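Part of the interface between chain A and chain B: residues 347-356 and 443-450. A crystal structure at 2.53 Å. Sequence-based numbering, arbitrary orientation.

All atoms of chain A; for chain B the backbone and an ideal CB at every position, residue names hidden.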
# COMPACT_ATOMS: atom_id res chain seq x y z
N ALA A 347 22.81 9.33 41.48
CA ALA A 347 23.58 8.12 41.20
C ALA A 347 24.01 8.08 39.74
O ALA A 347 25.11 7.62 39.42
CB ALA A 347 22.74 6.89 41.54
N MET A 348 23.15 8.55 38.85
CA MET A 348 23.50 8.57 37.44
C MET A 348 24.71 9.49 37.27
O MET A 348 25.63 9.19 36.50
CB MET A 348 22.33 9.11 36.60
CG MET A 348 21.16 8.15 36.48
SD MET A 348 21.59 6.68 35.54
CE MET A 348 20.88 7.03 33.95
N ALA A 349 24.71 10.60 38.00
CA ALA A 349 25.78 11.60 37.94
C ALA A 349 27.07 11.05 38.48
O ALA A 349 28.16 11.39 38.01
CB ALA A 349 25.38 12.85 38.70
N ILE A 350 26.96 10.21 39.50
CA ILE A 350 28.13 9.61 40.10
C ILE A 350 28.58 8.50 39.18
O ILE A 350 29.76 8.15 39.12
CB ILE A 350 27.77 9.04 41.48
CG1 ILE A 350 27.62 10.21 42.47
CG2 ILE A 350 28.79 7.99 41.93
CD1 ILE A 350 26.82 9.90 43.72
N LYS A 351 27.63 7.93 38.46
CA LYS A 351 27.97 6.86 37.55
C LYS A 351 28.76 7.48 36.40
O LYS A 351 29.80 6.97 36.00
CB LYS A 351 26.71 6.19 37.00
CG LYS A 351 27.03 5.00 36.13
CD LYS A 351 25.83 4.46 35.39
CE LYS A 351 26.28 3.47 34.33
NZ LYS A 351 25.13 2.77 33.71
N LYS A 352 28.26 8.59 35.88
CA LYS A 352 28.94 9.24 34.78
C LYS A 352 30.35 9.64 35.20
O LYS A 352 31.32 9.43 34.46
CB LYS A 352 28.14 10.46 34.31
CG LYS A 352 28.73 11.12 33.05
CD LYS A 352 27.65 11.79 32.16
CE LYS A 352 27.03 13.03 32.80
NZ LYS A 352 26.32 12.77 34.11
N GLU A 353 30.49 10.21 36.40
CA GLU A 353 31.82 10.61 36.86
C GLU A 353 32.79 9.42 36.86
O GLU A 353 33.90 9.51 36.32
CB GLU A 353 31.74 11.23 38.26
CG GLU A 353 33.07 11.84 38.68
CD GLU A 353 33.43 11.60 40.14
OE1 GLU A 353 33.35 10.42 40.58
OE2 GLU A 353 33.81 12.58 40.83
N LEU A 354 32.37 8.32 37.47
CA LEU A 354 33.19 7.11 37.53
C LEU A 354 33.48 6.48 36.17
O LEU A 354 34.62 6.09 35.90
CB LEU A 354 32.52 6.08 38.43
CG LEU A 354 32.28 6.41 39.90
CD1 LEU A 354 31.26 5.42 40.45
CD2 LEU A 354 33.57 6.36 40.70
N GLU A 355 32.48 6.35 35.30
CA GLU A 355 32.76 5.74 34.00
C GLU A 355 33.72 6.62 33.19
O GLU A 355 34.47 6.13 32.35
CB GLU A 355 31.46 5.47 33.22
CG GLU A 355 30.65 4.26 33.74
CD GLU A 355 29.40 3.96 32.91
OE1 GLU A 355 28.71 4.91 32.47
OE2 GLU A 355 29.10 2.76 32.70
N GLN A 356 33.72 7.92 33.45
CA GLN A 356 34.63 8.78 32.73
C GLN A 356 36.04 8.56 33.26
O GLN A 356 36.98 8.43 32.48
CB GLN A 356 34.24 10.26 32.89
CG GLN A 356 35.02 11.20 31.99
CD GLN A 356 34.80 10.90 30.52
OE1 GLN A 356 33.67 10.93 30.05
NE2 GLN A 356 35.87 10.61 29.80
N UNK B 443 31.75 -4.59 29.63
CA UNK B 443 30.73 -5.08 30.56
C UNK B 443 29.75 -3.96 30.91
O UNK B 443 28.74 -4.18 31.59
CB UNK B 443 31.38 -5.63 31.83
N UNK B 444 30.07 -2.75 30.45
CA UNK B 444 29.29 -1.54 30.68
C UNK B 444 27.78 -1.68 30.51
O UNK B 444 27.30 -2.21 29.51
CB UNK B 444 29.79 -0.45 29.73
N UNK B 445 27.02 -1.20 31.48
CA UNK B 445 25.56 -1.24 31.37
C UNK B 445 25.17 0.20 31.00
O UNK B 445 25.24 1.11 31.83
CB UNK B 445 24.89 -1.72 32.66
N UNK B 446 24.78 0.40 29.74
CA UNK B 446 24.39 1.71 29.24
C UNK B 446 22.93 2.07 29.54
O UNK B 446 22.01 1.32 29.18
CB UNK B 446 24.63 1.77 27.73
N UNK B 447 22.73 3.21 30.18
CA UNK B 447 21.39 3.72 30.50
C UNK B 447 21.24 5.12 29.92
O UNK B 447 22.22 5.84 29.73
CB UNK B 447 21.15 3.73 32.01
N UNK B 448 20.00 5.51 29.67
CA UNK B 448 19.74 6.83 29.13
C UNK B 448 19.30 7.77 30.24
O UNK B 448 18.60 7.37 31.16
CB UNK B 448 18.68 6.76 28.03
N UNK B 449 19.71 9.03 30.14
CA UNK B 449 19.31 10.03 31.12
C UNK B 449 17.85 10.33 30.77
O UNK B 449 17.51 10.36 29.59
CB UNK B 449 20.20 11.28 31.09
N UNK B 450 17.01 10.54 31.78
CA UNK B 450 15.59 10.84 31.52
C UNK B 450 15.46 11.97 30.51
O UNK B 450 16.23 12.93 30.53
CB UNK B 450 14.87 11.21 32.82

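Chain A contributes one helical segment to this contact, with A:Met348, A:Lys351 and A:Glu355 directed toward an extended segment of chain B. Position 443 lies beyond its reach: no atom of this helical segment comes within 5.5 Å of the ideal CB, so the choice is hardly restricted, and the deposited B:Met443 makes no contact with the helix.

At position 444 the CB points sideways, 4.4 Å from A:Glu355 OE2. A small residue would fit beside the carboxylate, and a hydroxyl or a basic group could exploit its charge; the backbone, at phi/psi -44°/131°, is polyproline-like and open to most residues. The residue is B:Thr444. Its methyl, rather than its hydroxyl, meets the acid, with CG2 3.3 Å from A:Glu355 OE2, while OG1 is hydrogen-bonded to a residue just outside the stretches.

Position 445 is governed by its backbone. The extended side chain of A:Lys351, all four chi angles in t, delivers its NZ to the carbonyl oxygen here, an interaction open to any residue type. The ideal CB, 4.6 Å from that NZ, points sideways, so a long or aromatic side chain could extend past the lysine without blocking it. B:Tyr445, with chi1 in t, places its OH 8.1 Å from A:Lys351 NZ, and its O accepts a short hydrogen bond of 2.5 Å from A:Lys351 NZ, the single one between the two segments.

Position 446, in the same short strand, directs its CB away from the helix, which says little about identity; B:Phe446 makes no contact within 4.5 Å.

Position 447 is the one position whose CB points toward the helix, 3.8 Å from A:Met348 CE and 4.4 Å from A:Lys351 NZ. Aliphatic carbon suits the methionine methyl, while the nearby ammonium would favour an acceptor or an acid. In the deposited B:Arg447, CB packs 3.8 Å from A:Met348 CE and CD lies 4.2 Å from A:Lys351 NZ; from there the chain recedes from the ammonium, B:Arg447 CZ lying 5.9 Å from A:Lys351 NZ, and NE is hydrogen-bonded elsewhere in the structure.

Position 448 turns its CB away, and many residues would serve. B:Ala448 touches the helix through its backbone, with O 3.6 Å from A:Met348 CE.

At 449 the sideways CB is 5.2 Å from A:Met348 CE, leaving room for a medium-sized polar or aliphatic side chain to bend inward. B:Asn449 does this, bringing ND2 to 3.8 Å from A:Met348 CE.

Position 450 is unconstrained by the helix, and B:Arg450 makes no contact with it.

Chain B, residues 443-450: MTYFRANR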
# COMPACT_ATOMS: atom_id res chain seq x y z
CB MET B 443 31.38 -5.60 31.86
CG MET B 443 32.36 -6.79 31.71
SD MET B 443 31.65 -8.29 30.98
CE MET B 443 33.15 -9.18 30.41
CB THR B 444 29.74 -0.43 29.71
OG1 THR B 444 31.16 -0.21 29.85
CG2 THR B 444 29.01 0.86 30.00
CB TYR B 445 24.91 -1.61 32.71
CG TYR B 445 23.42 -1.91 32.65
CD1 TYR B 445 22.95 -3.22 32.60
CD2 TYR B 445 22.48 -0.87 32.66
CE1 TYR B 445 21.58 -3.51 32.58
CE2 TYR B 445 21.10 -1.14 32.63
CZ TYR B 445 20.66 -2.47 32.59
OH TYR B 445 19.31 -2.77 32.56
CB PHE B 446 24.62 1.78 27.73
CG PHE B 446 26.07 1.82 27.32
CD1 PHE B 446 26.85 2.94 27.60
CD2 PHE B 446 26.64 0.76 26.63
CE1 PHE B 446 28.19 2.99 27.19
CE2 PHE B 446 27.98 0.82 26.22
CZ PHE B 446 28.74 1.93 26.50
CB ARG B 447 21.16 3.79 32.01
CG ARG B 447 20.97 2.47 32.72
CD ARG B 447 20.99 2.66 34.24
NE ARG B 447 20.84 1.40 34.95
CZ ARG B 447 19.74 0.67 34.93
NH1 ARG B 447 18.69 1.09 34.24
NH2 ARG B 447 19.69 -0.50 35.57
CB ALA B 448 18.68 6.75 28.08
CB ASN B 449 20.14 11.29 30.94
CG ASN B 449 21.63 11.03 31.05
OD1 ASN B 449 22.45 11.75 30.46
ND2 ASN B 449 22.00 10.00 31.81
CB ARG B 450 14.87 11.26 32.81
CG ARG B 450 13.92 10.23 33.41
CD ARG B 450 12.92 10.94 34.32
NE ARG B 450 13.56 12.01 35.09
CZ ARG B 450 12.90 12.91 35.82
NH1 ARG B 450 11.58 12.88 35.89
NH2 ARG B 450 13.57 13.86 36.48
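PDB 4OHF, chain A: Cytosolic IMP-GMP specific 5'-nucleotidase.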